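Local structure of carbonic anhydrase (Neosartorya fumigata, 7COI) at residues A182-N187 with V221-L226; A234-S239 with E243-R248. The protein is a zinc-dependent beta-class carbonic anhydrase that probably catalyses the reversible hydration of carbon dioxide to hydrogencarbonate. All coordinates share one frame; numbering follows the deposited sequence.

Contact 1 (A182-N187 with V221-L226); sequences AAALGN and VRLAEL
Flat groups play no part where Leu-185 meets Leu-223: neither ring, amide nor charged plane offers a face or an edge, and the contact is made entirely by aliphatic carbons. The two leucines reach toward each other tip to tip across backbones whose CA atoms stand 8.6 Å apart at this pair. A single methyl of Leu-223, CD2, makes all of its contacts. CD2 of Leu-223 comes in over the branch carbon CG of Leu-185 (3.6 Å), on the side of its C-H, with Leu-185 CD2 at 3.8 Å and Leu-185 CD1 at 4.0 Å. Leu-223 gains this reach because its CG stands opposite the backbone N (chi1 -176°), which carries the isobutyl end well out from helix 216-236. Ala-184 adds a looser touch, its CB coming within 4.4 Å of Leu-223 CD2. The interaction is purely dispersive and small, burying 111 Å² in all, and Leu-223 contributes the most of it.

Helix 193-206 completes the apolar surroundings, Leu-203 packing on Leu-223 and Leu-200 on Ala-184. Its Arg-204 also donates a hydrogen bond to the carbonyl O of Ala-184, a polar link next to the apolar contact. Leu-185 rests in addition on Val-220, one turn before its main partner's position. The short helix 179-185 follows directly on zinc ligands His-175 and Cys-178, and the side chain of Ala-184 is about 11 Å from the metal. The arrangement is thus hydrophobic helix-helix packing in the helical region that succeeds a metal-binding strand end of the beta-carbonic anhydrase fold.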
ATOM      1  N   ALA A 182       0.138 -21.896   4.869  1.00 20.38           N
ATOM      2  CA  ALA A 182      -0.891 -22.703   5.588  1.00 20.50           C
ATOM      3  C   ALA A 182      -2.141 -21.848   5.879  1.00 21.90           C
ATOM      4  O   ALA A 182      -3.286 -22.326   5.701  1.00 19.71           O
ATOM      5  CB  ALA A 182      -0.314 -23.309   6.835  1.00 20.28           C
ATOM      6  N   ALA A 183      -1.968 -20.598   6.309  1.00 20.76           N
ATOM      7  CA  ALA A 183      -3.097 -19.682   6.591  1.00 19.34           C
ATOM      8  C   ALA A 183      -3.968 -19.548   5.335  1.00 19.57           C
ATOM      9  O   ALA A 183      -5.223 -19.568   5.447  1.00 20.72           O
ATOM     10  CB  ALA A 183      -2.572 -18.352   7.054  1.00 19.53           C
ATOM     11  N   ALA A 184      -3.350 -19.411   4.150  1.00 17.64           N
ATOM     12  CA  ALA A 184      -4.083 -19.226   2.886  1.00 17.22           C
ATOM     13  C   ALA A 184      -4.916 -20.476   2.545  1.00 18.77           C
ATOM     14  O   ALA A 184      -5.905 -20.345   1.823  1.00 19.21           O
ATOM     15  CB  ALA A 184      -3.141 -18.866   1.765  1.00 17.25           C
ATOM     16  N   LEU A 185      -4.495 -21.661   2.996  1.00 20.97           N
ATOM     17  CA  LEU A 185      -5.231 -22.933   2.730  1.00 23.46           C
ATOM     18  C   LEU A 185      -6.342 -23.151   3.774  1.00 23.05           C
ATOM     19  O   LEU A 185      -7.153 -24.098   3.588  1.00 22.47           O
ATOM     20  CB  LEU A 185      -4.221 -24.087   2.748  1.00 23.11           C
ATOM     21  CG  LEU A 185      -3.327 -24.172   1.514  1.00 25.95           C
ATOM     22  CD1 LEU A 185      -2.083 -25.023   1.800  1.00 28.48           C
ATOM     23  CD2 LEU A 185      -4.104 -24.710   0.317  1.00 26.88           C
ATOM     24  N   GLY A 186      -6.366 -22.365   4.842  1.00 24.78           N
ATOM     25  CA  GLY A 186      -7.451 -22.343   5.861  1.00 24.34           C
ATOM     26  C   GLY A 186      -8.534 -21.326   5.514  1.00 26.40           C
ATOM     27  O   GLY A 186      -8.408 -20.634   4.503  1.00 29.63           O
ATOM     28  N   ASN A 187      -9.584 -21.230   6.303  1.00 25.80           N
ATOM     29  CA  ASN A 187     -10.684 -20.274   6.034  1.00 29.52           C
ATOM     30  C   ASN A 187     -11.045 -19.584   7.344  1.00 32.11           C
ATOM     31  O   ASN A 187     -12.210 -19.225   7.537  1.00 37.70           O
ATOM     32  CB  ASN A 187     -11.840 -20.937   5.283  1.00 30.54           C
ATOM     33  CG  ASN A 187     -11.455 -21.340   3.879  1.00 33.76           C
ATOM     34  OD1 ASN A 187     -11.713 -20.615   2.906  1.00 33.89           O
ATOM     35  ND2 ASN A 187     -10.792 -22.476   3.766  1.00 30.74           N
ATOM     36  N   VAL A 221       3.427 -27.494   0.775  1.00 30.74           N
ATOM     37  CA  VAL A 221       4.643 -27.459  -0.078  1.00 26.90           C
ATOM     38  C   VAL A 221       4.251 -27.025  -1.483  1.00 24.88           C
ATOM     39  O   VAL A 221       4.975 -26.196  -2.027  1.00 25.57           O
ATOM     40  CB  VAL A 221       5.371 -28.817  -0.078  1.00 30.85           C
ATOM     41  CG1 VAL A 221       6.424 -28.915  -1.175  1.00 29.76           C
ATOM     42  CG2 VAL A 221       5.985 -29.071   1.288  1.00 31.99           C
ATOM     43  N   ARG A 222       3.196 -27.582  -2.072  1.00 26.25           N
ATOM     44  CA  ARG A 222       2.828 -27.315  -3.484  1.00 25.47           C
ATOM     45  C   ARG A 222       2.485 -25.838  -3.605  1.00 22.83           C
ATOM     46  O   ARG A 222       2.969 -25.189  -4.528  1.00 20.64           O
ATOM     47  CB  ARG A 222       1.641 -28.162  -3.949  1.00 29.08           C
ATOM     48  CG  ARG A 222       1.260 -27.955  -5.412  1.00 30.97           C
ATOM     49  CD  ARG A 222       2.360 -28.206  -6.415  1.00 38.21           C
ATOM     50  NE  ARG A 222       2.752 -29.613  -6.300  1.00 47.98           N
ATOM     51  CZ  ARG A 222       2.076 -30.670  -6.784  1.00 51.02           C
ATOM     52  NH1 ARG A 222       0.956 -30.524  -7.476  1.00 50.45           N
ATOM     53  NH2 ARG A 222       2.539 -31.887  -6.569  1.00 53.80           N
ATOM     54  N   LEU A 223       1.683 -25.327  -2.690  1.00 21.54           N
ATOM     55  CA  LEU A 223       1.275 -23.899  -2.756  1.00 20.87           C
ATOM     56  C   LEU A 223       2.506 -23.018  -2.519  1.00 19.51           C
ATOM     57  O   LEU A 223       2.593 -21.957  -3.160  1.00 18.75           O
ATOM     58  CB  LEU A 223       0.163 -23.631  -1.741  1.00 20.22           C
ATOM     59  CG  LEU A 223      -0.401 -22.214  -1.790  1.00 20.98           C
ATOM     60  CD1 LEU A 223      -0.818 -21.810  -3.190  1.00 22.09           C
ATOM     61  CD2 LEU A 223      -1.568 -22.072  -0.847  1.00 20.36           C
ATOM     62  N   ALA A 224       3.435 -23.409  -1.651  1.00 19.18           N
ATOM     63  CA  ALA A 224       4.704 -22.671  -1.430  1.00 19.94           C
ATOM     64  C   ALA A 224       5.480 -22.597  -2.742  1.00 21.27           C
ATOM     65  O   ALA A 224       6.008 -21.566  -3.064  1.00 15.86           O
ATOM     66  CB  ALA A 224       5.508 -23.318  -0.324  1.00 20.56           C
ATOM     67  N   GLU A 225       5.553 -23.700  -3.499  1.00 20.84           N
ATOM     68  CA  GLU A 225       6.244 -23.730  -4.821  1.00 23.06           C
ATOM     69  C   GLU A 225       5.506 -22.842  -5.821  1.00 18.42           C
ATOM     70  O   GLU A 225       6.181 -22.117  -6.555  1.00 19.84           O
ATOM     71  CB  GLU A 225       6.303 -25.150  -5.393  1.00 24.43           C
ATOM     72  CG  GLU A 225       7.102 -26.084  -4.519  1.00 25.80           C
ATOM     73  CD  GLU A 225       7.080 -27.541  -4.943  1.00 32.17           C
ATOM     74  OE1 GLU A 225       6.128 -27.935  -5.638  1.00 36.63           O
ATOM     75  OE2 GLU A 225       7.991 -28.279  -4.535  1.00 31.97           O
ATOM     76  N   LEU A 226       4.179 -22.960  -5.897  1.00 21.24           N
ATOM     77  CA  LEU A 226       3.364 -22.153  -6.837  1.00 21.31           C
ATOM     78  C   LEU A 226       3.552 -20.668  -6.500  1.00 17.66           C
ATOM     79  O   LEU A 226       3.669 -19.859  -7.422  1.00 17.20           O
ATOM     80  CB  LEU A 226       1.898 -22.574  -6.749  1.00 21.05           C
ATOM     81  CG  LEU A 226       1.566 -23.941  -7.357  1.00 23.07           C
ATOM     82  CD1 LEU A 226       0.168 -24.291  -6.949  1.00 22.34           C
ATOM     83  CD2 LEU A 226       1.745 -23.928  -8.868  1.00 24.09           C
TER

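Contact 2 (A234-S239 with E243-R248); sequences ALTQKS and EAMQER
Ser-239 and Glu-243 form the tight half of this contact, one helical turn apart and joined twice. The backbone N of Glu-243 donates to the carbonyl O of Ser-239 over 2.8 Å, an almost straight bond (N-H...O 167°) in the first turn of helix 239-248, whose N-cap is Lys-238. A second bond links the side chains: Ser-239 OG donates to Glu-243 OE2 at 2.7 Å, meeting that oxygen on its anti side and 21° out of the carboxylate plane. With OG opposite the backbone N of Ser-239 (chi1 -167°), the hydroxyl faces the returning glutamate, and it also accepts a bond from the backbone N of Thr-285. The other carboxylate oxygen, OE1, pairs with Arg-163, so both ends of the group are held and its rotation is restricted.

The remainder is looser. Thr-236 CG2 and Met-245 SD approach to only 4.0 Å, the side chains crossing at a slant, while the threonine hydroxyl is engaged elsewhere, chiefly with Arg-279. The solvent side lies at Gln-246 and Glu-247; Glu-247 OE1 is 3.3 Å from Arg-248 NH1 in a salt bridge, and its OE2 pairs with Arg-166. Ala-244 CB sits against one face of the Arg-248 guanidinium, 3.5 Å above its plane and offset toward the rim. The Ser-239/Glu-243 pair staples the first turn of helix 239-248 internally, whereas the Thr-236/Met-245 touch joins that helix to the end of helix 216-236 across the short Gln-237/Lys-238 link. Helix 152-164 packs against both, helix 273-283 reaches Thr-236 through Arg-279, and helix 239-248 then leads into strand 251-257.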
ATOM      1  N   ALA A 234       5.880 -12.120 -11.141  1.00 19.35           N
ATOM      2  CA  ALA A 234       5.622 -10.744 -10.666  1.00 18.93           C
ATOM      3  C   ALA A 234       6.917  -9.942 -10.694  1.00 19.38           C
ATOM      4  O   ALA A 234       6.893  -8.761 -11.052  1.00 21.17           O
ATOM      5  CB  ALA A 234       5.021 -10.786  -9.287  1.00 22.16           C
ATOM      6  N   LEU A 235       8.033 -10.560 -10.297  1.00 21.04           N
ATOM      7  CA  LEU A 235       9.355  -9.903 -10.229  1.00 20.33           C
ATOM      8  C   LEU A 235       9.743  -9.450 -11.636  1.00 22.23           C
ATOM      9  O   LEU A 235      10.240  -8.329 -11.765  1.00 21.11           O
ATOM     10  CB  LEU A 235      10.351 -10.923  -9.655  1.00 21.23           C
ATOM     11  CG  LEU A 235      11.805 -10.526  -9.665  1.00 22.84           C
ATOM     12  CD1 LEU A 235      12.043  -9.353  -8.711  1.00 24.49           C
ATOM     13  CD2 LEU A 235      12.647 -11.732  -9.243  1.00 22.76           C
ATOM     14  N   THR A 236       9.503 -10.282 -12.659  1.00 20.26           N
ATOM     15  CA  THR A 236       9.881  -9.958 -14.053  1.00 21.90           C
ATOM     16  C   THR A 236       8.880  -9.011 -14.722  1.00 22.99           C
ATOM     17  O   THR A 236       9.249  -8.468 -15.766  1.00 22.53           O
ATOM     18  CB  THR A 236      10.110 -11.236 -14.871  1.00 21.07           C
ATOM     19  OG1 THR A 236       8.931 -12.031 -14.889  1.00 21.52           O
ATOM     20  CG2 THR A 236      11.246 -12.068 -14.326  1.00 23.50           C
ATOM     21  N   GLN A 237       7.703  -8.774 -14.141  1.00 23.57           N
ATOM     22  CA  GLN A 237       6.707  -7.770 -14.620  1.00 25.21           C
ATOM     23  C   GLN A 237       7.060  -6.395 -14.061  1.00 27.14           C
ATOM     24  O   GLN A 237       6.177  -5.695 -13.549  1.00 32.06           O
ATOM     25  CB  GLN A 237       5.293  -8.198 -14.269  1.00 23.05           C
ATOM     26  CG  GLN A 237       4.867  -9.434 -15.047  1.00 24.09           C
ATOM     27  CD  GLN A 237       3.491  -9.937 -14.679  1.00 25.91           C
ATOM     28  OE1 GLN A 237       3.083  -9.881 -13.527  1.00 27.19           O
ATOM     29  NE2 GLN A 237       2.769 -10.465 -15.660  1.00 26.34           N
ATOM     30  N   LYS A 238       8.342  -6.082 -14.081  1.00 25.09           N
ATOM     31  CA  LYS A 238       8.903  -4.815 -13.591  1.00 21.89           C
ATOM     32  C   LYS A 238       9.957  -4.410 -14.603  1.00 24.18           C
ATOM     33  O   LYS A 238      10.882  -5.218 -14.848  1.00 22.21           O
ATOM     34  CB  LYS A 238       9.523  -4.986 -12.213  1.00 22.35           C
ATOM     35  CG  LYS A 238       8.528  -5.374 -11.132  1.00 20.63           C
ATOM     36  CD  LYS A 238       9.163  -5.444  -9.751  1.00 21.21           C
ATOM     37  CE  LYS A 238       8.215  -6.069  -8.737  1.00 19.92           C
ATOM     38  NZ  LYS A 238       6.975  -5.271  -8.606  1.00 19.50           N
ATOM     39  N   SER A 239       9.847  -3.206 -15.131  1.00 23.46           N
ATOM     40  CA  SER A 239      10.794  -2.723 -16.166  1.00 26.04           C
ATOM     41  C   SER A 239      12.232  -2.793 -15.637  1.00 23.14           C
ATOM     42  O   SER A 239      13.143  -3.198 -16.416  1.00 22.80           O
ATOM     43  CB  SER A 239      10.448  -1.345 -16.636  1.00 26.67           C
ATOM     44  OG  SER A 239      11.198  -1.062 -17.813  1.00 29.64           O
ATOM     45  N   GLU A 243      14.995  -4.797 -17.821  1.00 22.94           N
ATOM     46  CA  GLU A 243      16.150  -4.008 -18.316  1.00 27.23           C
ATOM     47  C   GLU A 243      17.465  -4.706 -17.907  1.00 29.15           C
ATOM     48  O   GLU A 243      18.377  -4.875 -18.753  1.00 20.94           O
ATOM     49  CB  GLU A 243      16.117  -2.577 -17.776  1.00 28.95           C
ATOM     50  CG  GLU A 243      15.012  -1.679 -18.307  1.00 36.48           C
ATOM     51  CD  GLU A 243      14.789  -0.448 -17.425  1.00 42.88           C
ATOM     52  OE1 GLU A 243      15.765  -0.029 -16.730  1.00 47.59           O
ATOM     53  OE2 GLU A 243      13.637   0.063 -17.363  1.00 47.62           O
ATOM     54  N   ALA A 244      17.594  -5.119 -16.642  1.00 23.43           N
ATOM     55  CA  ALA A 244      18.822  -5.750 -16.096  1.00 23.06           C
ATOM     56  C   ALA A 244      19.022  -7.132 -16.714  1.00 20.70           C
ATOM     57  O   ALA A 244      20.193  -7.548 -16.907  1.00 22.68           O
ATOM     58  CB  ALA A 244      18.754  -5.838 -14.584  1.00 21.56           C
ATOM     59  N   MET A 245      17.942  -7.851 -16.992  1.00 22.07           N
ATOM     60  CA  MET A 245      18.047  -9.183 -17.625  1.00 25.65           C
ATOM     61  C   MET A 245      18.635  -9.005 -19.042  1.00 26.86           C
ATOM     62  O   MET A 245      19.523  -9.769 -19.393  1.00 26.49           O
ATOM     63  CB  MET A 245      16.699  -9.883 -17.664  1.00 26.11           C
ATOM     64  CG  MET A 245      16.247 -10.292 -16.286  1.00 26.42           C
ATOM     65  SD  MET A 245      14.570 -10.875 -16.297  1.00 30.09           S
ATOM     66  CE  MET A 245      14.822 -12.608 -16.674  1.00 36.39           C
ATOM     67  N   GLN A 246      18.193  -8.011 -19.796  1.00 27.37           N
ATOM     68  CA  GLN A 246      18.697  -7.707 -21.176  1.00 30.11           C
ATOM     69  C   GLN A 246      20.113  -7.099 -21.145  1.00 32.93           C
ATOM     70  O   GLN A 246      20.966  -7.513 -21.971  1.00 29.13           O
ATOM     71  CB  GLN A 246      17.734  -6.745 -21.859  1.00 31.02           C
ATOM     72  CG  GLN A 246      16.375  -7.347 -22.133  1.00 32.18           C
ATOM     73  CD  GLN A 246      15.650  -6.500 -23.149  1.00 34.48           C
ATOM     74  OE1 GLN A 246      15.326  -6.959 -24.240  1.00 39.96           O
ATOM     75  NE2 GLN A 246      15.396  -5.248 -22.801  1.00 32.19           N
ATOM     76  N   GLU A 247      20.371  -6.154 -20.240  1.00 27.50           N
ATOM     77  CA  GLU A 247      21.623  -5.371 -20.180  1.00 31.58           C
ATOM     78  C   GLU A 247      22.797  -6.199 -19.617  1.00 32.41           C
ATOM     79  O   GLU A 247      23.926  -6.040 -20.160  1.00 26.88           O
ATOM     80  CB  GLU A 247      21.404  -4.098 -19.365  1.00 31.26           C
ATOM     81  CG  GLU A 247      22.696  -3.332 -19.132  1.00 36.68           C
ATOM     82  CD  GLU A 247      23.400  -3.568 -17.788  1.00 44.18           C
ATOM     83  OE1 GLU A 247      22.688  -3.698 -16.755  1.00 44.19           O
ATOM     84  OE2 GLU A 247      24.663  -3.548 -17.743  1.00 45.48           O
ATOM     85  N   ARG A 248      22.598  -7.018 -18.575  1.00 27.42           N
ATOM     86  CA  ARG A 248      23.745  -7.670 -17.897  1.00 27.00           C
ATOM     87  C   ARG A 248      23.477  -9.125 -17.539  1.00 23.53           C
ATOM     88  O   ARG A 248      24.289  -9.700 -16.805  1.00 24.87           O
ATOM     89  CB  ARG A 248      24.209  -6.876 -16.678  1.00 26.59           C
ATOM     90  CG  ARG A 248      23.193  -6.745 -15.542  1.00 28.16           C
ATOM     91  CD  ARG A 248      23.901  -6.584 -14.187  1.00 30.14           C
ATOM     92  NE  ARG A 248      22.962  -6.555 -13.066  1.00 26.53           N
ATOM     93  CZ  ARG A 248      22.161  -5.531 -12.801  1.00 27.88           C
ATOM     94  NH1 ARG A 248      22.131  -4.483 -13.615  1.00 26.60           N
ATOM     95  NH2 ARG A 248      21.299  -5.543 -11.791  1.00 25.36           N
TER

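From the N terminus, the chain passes the zinc-binding strands before reaching 182-187, and contact 1 closes a mostly helical excursion of 33 residues when 221-226 returns against it. Helix 216-236 then runs on, and its far end opens contact 2, which closes after just three intervening residues. The two contacts are therefore in series, neither nested nor crossed, and helix 216-236 serves both. Their centres lie 27 Å apart and they do not touch. Contact 1 ties this helix to the short helix following the zinc ligands; contact 2 ties its other end to helix 239-248, which leads into strand 251-257 of the sheet.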